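Side-chain contacts in importin-95 (Chaetomium thermophilum, PDB 4XRI), which acts as an importin-beta nuclear transport receptor, carrying proteinaceous cargo into the nucleus and probably binding a small GTPase of the Ran type: residues F294-C299 and L362-Q367; P334-L339 and R356-C361; Q379-N384 and S398-I403; H391-A396 and M427-I432. The protein carries 2 engineered substitutions. One frame throughout, in Å; residues are numbered along the deposited sequence.

Interaction 1 (F294-C299 and L362-Q367)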
# COMPACT_ATOMS: atom_id res chain seq x y z
N PHE A 294 -16.67 -10.00 10.04
CA PHE A 294 -17.51 -9.01 10.70
C PHE A 294 -16.77 -8.36 11.86
O PHE A 294 -16.77 -7.14 12.01
CB PHE A 294 -18.81 -9.64 11.21
CG PHE A 294 -19.66 -8.71 12.03
CD1 PHE A 294 -20.59 -7.89 11.41
CD2 PHE A 294 -19.53 -8.65 13.41
CE1 PHE A 294 -21.38 -7.03 12.16
CE2 PHE A 294 -20.32 -7.79 14.16
CZ PHE A 294 -21.24 -6.98 13.53
N TRP A 295 -16.15 -9.19 12.68
CA TRP A 295 -15.46 -8.71 13.87
C TRP A 295 -14.10 -8.12 13.54
O TRP A 295 -13.60 -7.26 14.26
CB TRP A 295 -15.33 -9.83 14.89
CG TRP A 295 -16.62 -10.02 15.61
CD1 TRP A 295 -17.50 -11.06 15.49
CD2 TRP A 295 -17.20 -9.10 16.54
NE1 TRP A 295 -18.58 -10.85 16.31
CE2 TRP A 295 -18.43 -9.66 16.96
CE3 TRP A 295 -16.80 -7.87 17.06
CZ2 TRP A 295 -19.25 -9.02 17.88
CZ3 TRP A 295 -17.62 -7.24 17.98
CH2 TRP A 295 -18.83 -7.81 18.38
N SER A 296 -13.53 -8.55 12.42
CA SER A 296 -12.34 -7.91 11.89
C SER A 296 -12.68 -6.49 11.45
O SER A 296 -11.91 -5.55 11.67
CB SER A 296 -11.76 -8.71 10.73
OG SER A 296 -11.17 -9.92 11.19
N THR A 297 -13.85 -6.33 10.85
CA THR A 297 -14.32 -5.02 10.40
C THR A 297 -14.59 -4.10 11.58
O THR A 297 -14.23 -2.93 11.56
CB THR A 297 -15.59 -5.14 9.54
OG1 THR A 297 -15.34 -5.98 8.40
CG2 THR A 297 -16.03 -3.76 9.05
N VAL A 298 -15.24 -4.65 12.61
CA VAL A 298 -15.50 -3.90 13.84
C VAL A 298 -14.20 -3.43 14.47
O VAL A 298 -14.06 -2.27 14.85
CB VAL A 298 -16.28 -4.76 14.86
CG1 VAL A 298 -16.32 -4.06 16.21
CG2 VAL A 298 -17.68 -5.05 14.36
N CYS A 299 -13.23 -4.34 14.55
CA CYS A 299 -11.94 -4.04 15.16
C CYS A 299 -11.18 -2.98 14.37
O CYS A 299 -10.62 -2.06 14.96
CB CYS A 299 -11.10 -5.31 15.28
SG CYS A 299 -11.65 -6.42 16.60
N LEU A 362 -7.73 -11.95 15.52
CA LEU A 362 -7.17 -11.96 16.86
C LEU A 362 -6.13 -10.85 17.04
O LEU A 362 -6.11 -10.17 18.07
CB LEU A 362 -6.55 -13.32 17.17
CG LEU A 362 -6.09 -13.53 18.62
CD1 LEU A 362 -7.25 -13.26 19.58
CD2 LEU A 362 -5.56 -14.94 18.81
N GLN A 363 -5.28 -10.68 16.03
CA GLN A 363 -4.31 -9.59 16.01
C GLN A 363 -4.99 -8.24 16.14
O GLN A 363 -4.64 -7.44 17.01
CB GLN A 363 -3.48 -9.63 14.72
CG GLN A 363 -2.25 -10.50 14.79
CD GLN A 363 -1.27 -10.19 13.68
OE1 GLN A 363 -1.58 -9.43 12.76
NE2 GLN A 363 -0.07 -10.76 13.75
N LEU A 364 -5.97 -8.00 15.27
CA LEU A 364 -6.75 -6.77 15.29
C LEU A 364 -7.49 -6.58 16.61
O LEU A 364 -7.62 -5.46 17.10
CB LEU A 364 -7.75 -6.75 14.13
CG LEU A 364 -7.18 -6.69 12.71
CD1 LEU A 364 -8.29 -6.92 11.69
CD2 LEU A 364 -6.49 -5.36 12.47
N TYR A 365 -7.96 -7.69 17.17
CA TYR A 365 -8.69 -7.65 18.43
C TYR A 365 -7.79 -7.17 19.57
O TYR A 365 -8.21 -6.40 20.43
CB TYR A 365 -9.26 -9.03 18.76
CG TYR A 365 -10.66 -8.98 19.34
CD1 TYR A 365 -10.88 -8.54 20.64
CD2 TYR A 365 -11.76 -9.37 18.58
CE1 TYR A 365 -12.16 -8.49 21.17
CE2 TYR A 365 -13.04 -9.33 19.10
CZ TYR A 365 -13.23 -8.89 20.39
OH TYR A 365 -14.50 -8.84 20.91
N ALA A 366 -6.54 -7.63 19.55
CA ALA A 366 -5.56 -7.25 20.57
C ALA A 366 -5.25 -5.76 20.50
O ALA A 366 -5.08 -5.10 21.52
CB ALA A 366 -4.29 -8.06 20.41
N GLN A 367 -5.19 -5.24 19.28
CA GLN A 367 -4.97 -3.81 19.06
C GLN A 367 -6.19 -3.01 19.51
O GLN A 367 -6.07 -1.91 20.05
CB GLN A 367 -4.67 -3.53 17.58
CG GLN A 367 -3.37 -4.11 17.08
CD GLN A 367 -3.16 -3.89 15.59
OE1 GLN A 367 -3.31 -2.78 15.09
NE2 GLN A 367 -2.82 -4.96 14.87

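Interaction 2 (P334-L339 and R356-C361)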
# COMPACT_ATOMS: atom_id res chain seq x y z
N PRO A 334 -12.72 -16.38 22.67
CA PRO A 334 -12.60 -17.84 22.79
C PRO A 334 -12.96 -18.59 21.51
O PRO A 334 -12.39 -19.65 21.25
CB PRO A 334 -13.58 -18.17 23.92
CG PRO A 334 -13.60 -16.96 24.76
CD PRO A 334 -13.50 -15.81 23.79
N VAL A 335 -13.89 -18.05 20.72
CA VAL A 335 -14.27 -18.69 19.46
C VAL A 335 -13.14 -18.58 18.44
O VAL A 335 -12.85 -19.53 17.72
CB VAL A 335 -15.56 -18.06 18.88
CG1 VAL A 335 -15.82 -18.59 17.48
CG2 VAL A 335 -16.74 -18.34 19.79
N LEU A 336 -12.51 -17.41 18.39
CA LEU A 336 -11.38 -17.18 17.51
C LEU A 336 -10.24 -18.15 17.81
O LEU A 336 -9.65 -18.73 16.90
CB LEU A 336 -10.88 -15.74 17.63
CG LEU A 336 -11.74 -14.67 16.95
CD1 LEU A 336 -11.21 -13.29 17.29
CD2 LEU A 336 -11.76 -14.89 15.45
N LEU A 337 -9.94 -18.31 19.09
CA LEU A 337 -8.90 -19.22 19.54
C LEU A 337 -9.22 -20.66 19.14
O LEU A 337 -8.33 -21.42 18.76
CB LEU A 337 -8.74 -19.13 21.06
CG LEU A 337 -8.30 -17.74 21.54
CD1 LEU A 337 -8.45 -17.60 23.05
CD2 LEU A 337 -6.87 -17.48 21.12
N GLN A 338 -10.50 -21.01 19.23
CA GLN A 338 -10.96 -22.33 18.82
C GLN A 338 -10.75 -22.54 17.32
O GLN A 338 -10.41 -23.63 16.87
CB GLN A 338 -12.44 -22.50 19.18
CG GLN A 338 -12.85 -23.94 19.44
CD GLN A 338 -14.32 -24.05 19.81
OE1 GLN A 338 -15.11 -23.15 19.55
NE2 GLN A 338 -14.69 -25.17 20.43
N LEU A 339 -10.95 -21.47 16.56
CA LEU A 339 -10.79 -21.52 15.11
C LEU A 339 -9.32 -21.63 14.70
O LEU A 339 -9.01 -22.06 13.59
CB LEU A 339 -11.42 -20.29 14.46
CG LEU A 339 -12.94 -20.23 14.46
CD1 LEU A 339 -13.43 -18.93 13.85
CD2 LEU A 339 -13.52 -21.44 13.72
N ARG A 356 -6.56 -18.73 9.39
CA ARG A 356 -5.77 -17.53 9.14
C ARG A 356 -6.65 -16.30 9.30
O ARG A 356 -6.19 -15.24 9.72
CB ARG A 356 -5.14 -17.58 7.75
CG ARG A 356 -4.38 -18.86 7.50
CD ARG A 356 -3.39 -18.74 6.36
NE ARG A 356 -2.92 -20.06 5.93
CZ ARG A 356 -1.81 -20.28 5.24
NH1 ARG A 356 -1.03 -19.26 4.90
NH2 ARG A 356 -1.48 -21.51 4.90
N ALA A 357 -7.93 -16.45 8.96
CA ALA A 357 -8.90 -15.39 9.18
C ALA A 357 -9.01 -15.07 10.67
O ALA A 357 -8.98 -13.91 11.07
CB ALA A 357 -10.26 -15.78 8.61
N ALA A 358 -9.14 -16.12 11.47
CA ALA A 358 -9.23 -16.00 12.92
C ALA A 358 -7.97 -15.37 13.51
O ALA A 358 -8.04 -14.57 14.45
CB ALA A 358 -9.49 -17.36 13.56
N TYR A 359 -6.82 -15.73 12.95
CA TYR A 359 -5.55 -15.18 13.42
C TYR A 359 -5.47 -13.69 13.15
O TYR A 359 -5.08 -12.92 14.03
CB TYR A 359 -4.36 -15.89 12.77
CG TYR A 359 -3.03 -15.37 13.29
CD1 TYR A 359 -2.45 -15.91 14.43
CD2 TYR A 359 -2.36 -14.34 12.64
CE1 TYR A 359 -1.25 -15.44 14.91
CE2 TYR A 359 -1.16 -13.86 13.11
CZ TYR A 359 -0.60 -14.41 14.25
OH TYR A 359 0.60 -13.94 14.72
N GLN A 360 -5.83 -13.29 11.93
CA GLN A 360 -5.85 -11.87 11.56
C GLN A 360 -6.75 -11.11 12.52
O GLN A 360 -6.37 -10.06 13.05
CB GLN A 360 -6.34 -11.68 10.12
CG GLN A 360 -5.48 -12.34 9.05
CD GLN A 360 -4.01 -11.99 9.16
OE1 GLN A 360 -3.65 -10.84 9.41
NE2 GLN A 360 -3.15 -12.98 8.98
N CYS A 361 -7.95 -11.65 12.73
CA CYS A 361 -8.94 -11.05 13.62
C CYS A 361 -8.40 -10.91 15.03
O CYS A 361 -8.58 -9.87 15.68
CB CYS A 361 -10.22 -11.90 13.63
SG CYS A 361 -11.63 -11.14 14.46

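Interaction 3 (Q379-N384 and S398-I403)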
# COMPACT_ATOMS: atom_id res chain seq x y z
N GLN A 379 -5.45 -18.06 29.29
CA GLN A 379 -6.14 -19.27 29.71
C GLN A 379 -6.04 -20.34 28.63
O GLN A 379 -5.80 -21.51 28.92
CB GLN A 379 -7.62 -18.99 30.02
CG GLN A 379 -8.38 -20.21 30.49
CD GLN A 379 -9.87 -19.95 30.64
OE1 GLN A 379 -10.43 -19.06 30.01
NE2 GLN A 379 -10.52 -20.73 31.50
N PHE A 380 -6.20 -19.92 27.39
CA PHE A 380 -6.14 -20.82 26.24
C PHE A 380 -4.73 -21.36 26.01
O PHE A 380 -4.55 -22.54 25.72
CB PHE A 380 -6.64 -20.11 24.99
CG PHE A 380 -6.59 -20.95 23.74
CD1 PHE A 380 -7.64 -21.79 23.41
CD2 PHE A 380 -5.50 -20.89 22.89
CE1 PHE A 380 -7.60 -22.56 22.27
CE2 PHE A 380 -5.45 -21.66 21.75
CZ PHE A 380 -6.50 -22.49 21.43
N VAL A 381 -3.74 -20.48 26.14
CA VAL A 381 -2.35 -20.85 25.90
C VAL A 381 -1.86 -21.84 26.95
O VAL A 381 -1.16 -22.80 26.63
CB VAL A 381 -1.42 -19.61 25.89
CG1 VAL A 381 0.04 -20.03 25.81
CG2 VAL A 381 -1.78 -18.70 24.73
N GLU A 382 -2.22 -21.60 28.21
CA GLU A 382 -1.82 -22.50 29.29
C GLU A 382 -2.45 -23.88 29.12
O GLU A 382 -1.81 -24.90 29.36
CB GLU A 382 -2.20 -21.91 30.65
CG GLU A 382 -1.41 -20.67 31.04
CD GLU A 382 -1.47 -20.39 32.54
OE1 GLU A 382 -1.36 -21.35 33.33
OE2 GLU A 382 -1.62 -19.21 32.92
N HIS A 383 -3.72 -23.90 28.71
CA HIS A 383 -4.45 -25.15 28.52
C HIS A 383 -3.89 -26.02 27.41
O HIS A 383 -3.98 -27.25 27.47
CB HIS A 383 -5.93 -24.86 28.22
CG HIS A 383 -6.71 -24.35 29.39
ND1 HIS A 383 -8.06 -24.11 29.33
CD2 HIS A 383 -6.32 -24.02 30.65
CE1 HIS A 383 -8.48 -23.66 30.50
NE2 HIS A 383 -7.44 -23.60 31.32
N ASN A 384 -3.32 -25.39 26.38
CA ASN A 384 -3.05 -26.08 25.13
C ASN A 384 -1.59 -26.16 24.69
O ASN A 384 -1.28 -26.82 23.69
CB ASN A 384 -3.85 -25.42 24.01
CG ASN A 384 -5.33 -25.71 24.12
OD1 ASN A 384 -5.74 -26.87 24.19
ND2 ASN A 384 -6.15 -24.66 24.13
N SER A 398 0.63 -19.52 18.55
CA SER A 398 0.14 -18.52 17.61
C SER A 398 -0.61 -17.42 18.35
O SER A 398 -0.35 -16.23 18.14
CB SER A 398 -0.78 -19.15 16.56
OG SER A 398 -0.06 -20.02 15.71
N ALA A 399 -1.53 -17.83 19.21
CA ALA A 399 -2.33 -16.90 20.00
C ALA A 399 -1.45 -15.99 20.85
O ALA A 399 -1.68 -14.79 20.92
CB ALA A 399 -3.30 -17.66 20.89
N PHE A 400 -0.44 -16.58 21.47
CA PHE A 400 0.48 -15.86 22.34
C PHE A 400 1.18 -14.73 21.59
O PHE A 400 1.19 -13.58 22.04
CB PHE A 400 1.52 -16.81 22.93
CG PHE A 400 2.28 -16.24 24.09
CD1 PHE A 400 3.64 -16.03 24.00
CD2 PHE A 400 1.62 -15.92 25.27
CE1 PHE A 400 4.34 -15.51 25.08
CE2 PHE A 400 2.31 -15.40 26.34
CZ PHE A 400 3.68 -15.19 26.25
N GLY A 401 1.74 -15.07 20.43
CA GLY A 401 2.38 -14.08 19.59
C GLY A 401 1.39 -13.06 19.06
O GLY A 401 1.72 -11.89 18.91
N ALA A 402 0.17 -13.52 18.78
CA ALA A 402 -0.85 -12.68 18.15
C ALA A 402 -1.26 -11.46 18.97
O ALA A 402 -1.64 -10.43 18.41
CB ALA A 402 -2.08 -13.52 17.84
N ILE A 403 -1.19 -11.56 20.30
CA ILE A 403 -1.65 -10.49 21.17
C ILE A 403 -0.53 -9.60 21.70
O ILE A 403 -0.75 -8.80 22.62
CB ILE A 403 -2.43 -11.04 22.38
CG1 ILE A 403 -1.52 -11.88 23.28
CG2 ILE A 403 -3.65 -11.83 21.93
CD1 ILE A 403 -2.09 -12.15 24.66

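Interaction 4 (H391-A396 and M427-I432)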
# COMPACT_ATOMS: atom_id res chain seq x y z
N HIS A 391 -2.37 -29.31 16.49
CA HIS A 391 -3.30 -28.23 16.17
C HIS A 391 -3.42 -27.24 17.32
O HIS A 391 -3.44 -26.03 17.12
CB HIS A 391 -4.69 -28.77 15.82
CG HIS A 391 -4.73 -29.58 14.56
ND1 HIS A 391 -4.50 -30.94 14.53
CD2 HIS A 391 -5.00 -29.21 13.28
CE1 HIS A 391 -4.62 -31.37 13.29
NE2 HIS A 391 -4.92 -30.34 12.51
N PHE A 392 -3.50 -27.78 18.54
CA PHE A 392 -3.73 -26.98 19.73
C PHE A 392 -2.45 -26.34 20.26
O PHE A 392 -2.49 -25.23 20.78
CB PHE A 392 -4.38 -27.84 20.81
CG PHE A 392 -5.82 -28.17 20.54
CD1 PHE A 392 -6.84 -27.49 21.19
CD2 PHE A 392 -6.16 -29.16 19.62
CE1 PHE A 392 -8.16 -27.79 20.93
CE2 PHE A 392 -7.48 -29.46 19.36
CZ PHE A 392 -8.48 -28.78 20.02
N ARG A 393 -1.33 -27.04 20.13
CA ARG A 393 -0.04 -26.47 20.50
C ARG A 393 0.29 -25.31 19.57
O ARG A 393 0.70 -24.24 20.02
CB ARG A 393 1.07 -27.52 20.45
CG ARG A 393 0.90 -28.66 21.45
CD ARG A 393 2.22 -29.37 21.70
NE ARG A 393 2.83 -29.88 20.48
CZ ARG A 393 2.48 -31.02 19.89
NH1 ARG A 393 1.51 -31.76 20.41
NH2 ARG A 393 3.09 -31.41 18.78
N ASP A 394 0.10 -25.54 18.27
CA ASP A 394 0.31 -24.52 17.26
C ASP A 394 -0.60 -23.32 17.51
O ASP A 394 -0.18 -22.17 17.39
CB ASP A 394 0.07 -25.08 15.86
CG ASP A 394 0.28 -24.05 14.77
OD1 ASP A 394 1.44 -23.83 14.38
OD2 ASP A 394 -0.72 -23.46 14.31
N ALA A 395 -1.86 -23.60 17.84
CA ALA A 395 -2.83 -22.55 18.14
C ALA A 395 -2.39 -21.74 19.35
O ALA A 395 -2.51 -20.52 19.38
CB ALA A 395 -4.20 -23.15 18.37
N ALA A 396 -1.85 -22.45 20.35
CA ALA A 396 -1.45 -21.83 21.60
C ALA A 396 -0.32 -20.82 21.41
O ALA A 396 -0.40 -19.68 21.88
CB ALA A 396 -1.04 -22.89 22.61
N MET A 427 10.60 -24.59 20.21
CA MET A 427 11.36 -24.64 18.97
C MET A 427 11.85 -26.05 18.66
O MET A 427 12.30 -26.33 17.55
CB MET A 427 12.54 -23.67 19.03
CG MET A 427 12.14 -22.20 19.08
SD MET A 427 11.60 -21.58 17.47
CE MET A 427 13.17 -21.48 16.62
N GLU A 428 11.78 -26.93 19.65
CA GLU A 428 12.18 -28.32 19.47
C GLU A 428 10.98 -29.24 19.32
O GLU A 428 11.08 -30.46 19.49
CB GLU A 428 13.05 -28.78 20.63
CG GLU A 428 14.48 -28.25 20.59
CD GLU A 428 15.25 -28.78 19.40
OE1 GLU A 428 14.98 -29.92 18.96
OE2 GLU A 428 16.13 -28.06 18.89
N ASP A 429 9.83 -28.66 18.99
CA ASP A 429 8.61 -29.43 18.80
C ASP A 429 8.72 -30.33 17.58
O ASP A 429 9.43 -30.00 16.63
CB ASP A 429 7.40 -28.49 18.67
CG ASP A 429 6.08 -29.19 18.89
OD1 ASP A 429 5.55 -29.11 20.02
OD2 ASP A 429 5.58 -29.83 17.95
N GLU A 430 8.02 -31.46 17.61
CA GLU A 430 8.03 -32.39 16.48
C GLU A 430 7.45 -31.72 15.24
O GLU A 430 8.04 -31.78 14.16
CB GLU A 430 7.22 -33.65 16.79
CG GLU A 430 7.80 -34.55 17.86
CD GLU A 430 6.90 -35.74 18.15
OE1 GLU A 430 5.75 -35.75 17.65
OE2 GLU A 430 7.33 -36.66 18.86
N SER A 431 6.30 -31.10 15.41
CA SER A 431 5.57 -30.47 14.31
C SER A 431 6.32 -29.27 13.75
O SER A 431 6.74 -28.38 14.49
CB SER A 431 4.18 -30.06 14.77
OG SER A 431 3.48 -29.37 13.73
N ILE A 432 6.48 -29.26 12.43
CA ILE A 432 7.15 -28.15 11.76
C ILE A 432 6.25 -26.92 11.75
O ILE A 432 6.72 -25.79 11.69
CB ILE A 432 7.56 -28.53 10.32
CG1 ILE A 432 8.46 -27.45 9.71
CG2 ILE A 432 6.33 -28.79 9.45
CD1 ILE A 432 9.74 -27.21 10.48

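Interaction 1 (F294-C299 and L362-Q367)
C299 meets helix 354-369 with both of its side-chain atoms, and each finds a different neighbour. Its CB lies 3.8 Å from CB of L364, a contact of one side-chain root with another. The backbones are nearest at C299 and Y365, whose CA atoms are 5.9 Å apart. One bond further on, SG turns away from L364 toward the tyrosine. With SG anti to the carbonyl carbon (chi1 -75°), the sulfur of C299 reaches the flank of the Y365 side chain, 3.6 Å from CD2 and 3.7 Å from CA of that residue. It stands 4.1 Å from the centroid of the Y365 ring and 34° off the ring normal, a sulfur-aromatic contact with an oblique approach. The segments 294-299 and 362-367 run broadly parallel, their axes 31° apart, a packing of the kind found between helices stacked along a HEAT-repeat solenoid, and C299 and Y365 fill the seam between them. The tyrosine ring continues past the sulfur toward helix 324-340, where it touches A328 and T329 and its hydroxyl is hydrogen-bonded to the carbonyl oxygen of A325; that bond holds the far end of the ring while C299 packs near its root. On the other flank of C299, L364 sends its CD1 branch back along helix 285-310, 3.9 Å from the carbonyl oxygen of S296 and 4.0 Å from its CB. The OG of S296 is only slightly farther from this methyl, and it also bonds weakly to the carbonyl oxygen of V292, one turn earlier in its own helix.

Interaction 2 (P334-L339 and R356-C361)
L336 and A358 face each other at the nearest pass of the two helices, their CA atoms only 5.2 Å apart. No hydrogen bond crosses this interface; the side-chain contacts are apolar, one methyl also rests on a carbonyl oxygen, and they fall into two groups. The first is centred on the methyl of A358. Its CB comes 3.6 Å from CB of L339 and equally near the carbonyl oxygen of L336, meeting the surface of the opposing helix at the root of one leucine and the backbone of the other. The second is the fork of L336 around C361. A chi1 of -75° sets CG of L336 beside its backbone N and carries the fork across to the cysteine. Both methyls straddle C361, L336 CD1 nearest SG at 3.6 Å and CD2 nearest CB at 3.8 Å; CD2 alone also reaches CA of A358, at 3.7 Å. The small alanine side chain at the nearest pass is consistent with the axis separation of 8.5 Å between these antiparallel segments, whose directions differ by 140°. On the far side of C361, helix 285-310 closes the packing through V292, W295 and S296; M280 of helix 265-280 touches L336, and helix 390-402 lies against L337 and Y359.

Interaction 3 (Q379-N384 and S398-I403)
V381 packs against the backbone and side-chain root of F400, and the contact between helices 374-384 and 390-402 is built round it. The interactions across the interface are apolar and loose. One branch of the valine, CG2, does the touching: in V381 it lies 4.2 Å from CB of F400, 4.1 Å from the backbone N of the same residue and 4.3 Å from CB of A399. CG1 stands anti to the backbone N (chi1 173°), which leaves CG2 as the branch directed at the seam between A399 and F400. F380 adds a second, peripheral touch, with CD2 4.4 Å from CB of A399.

No hydrogen bond crosses the contact. Within segment 379-384, ND2 of N384 folds back to the carbonyl oxygen of F380, a weak hydrogen bond of 3.1 Å with an angle of 128°. The same ND2 sits over one face of the F380 ring, offset toward its rim. The ring thus has the N384 amide on one side of its plane and the A399 methyl, approaching obliquely, on the other.

The two segments run antiparallel, 152° between their directions and 9.6 Å between axes. L337 and L340 of helix 324-340 pack on A399, and L337 also touches F380; helix 354-369 covers A402 and I403 through Y359, L362 and A366.

Interaction 4 (H391-A396 and M427-I432)
R393 grips the carboxylate of D429 side-on, using NE and NH2, one nitrogen to each oxygen. NE of R393 gives a 2.9 Å bond to OD1 of D429, bent to 143° and tilted out of the guanidinium plane. NH2 of R393 bonds to OD2 of D429 at 3.1 Å, straighter and close to that plane. Both oxygens use their syn lone pairs, and the guanidinium and carboxylate planes lie 26° apart. The arginine chain is bent at chi3 (-57°), which swings the head group round to present this edge. Its remaining nitrogen, NH1, bonds to the carbonyl oxygen of H387, so all three nitrogens have acceptors.

OD2 of D429 also accepts, on its anti side, from the backbone N of S431 at 2.9 Å. Three bonds over its two oxygens restrict the carboxylate's rotation and probably stabilise its negative charge. S431 CB lies beside NH2 of R393, while OG bonds to Q433, to a bound sulfate probably from the crystallisation liquor and, weakly, as the cap, to the backbone N of V434. The S431 N bond forms an Asx turn leading into the N-cap of helix 432-449, and the salt bridge ties this helix entry to helix 390-402 within the HEAT-like repeat.

The four contacts lie along one stretch of the helical solenoid; in sequence interaction 2 falls between the segments of interaction 1, and the segments of interactions 3 and 4 alternate. Interactions 1 and 2, with centres about 10 Å apart, share helix 354-369: C361 CB lies 3.3 Å from S296 OG. Interactions 2 and 3, about 11 Å apart between centres, join through L337, whose carbonyl oxygen is 3.4 Å from F380 CZ, and through Y359 against S398 and A402. Interactions 3 and 4 share helix 390-402, and V381 CG2 comes 3.3 Å from A396 O. The first three are buried, without hydrogen bonds across them; interaction 4 lies at the surface, where S431 meets the sulfate.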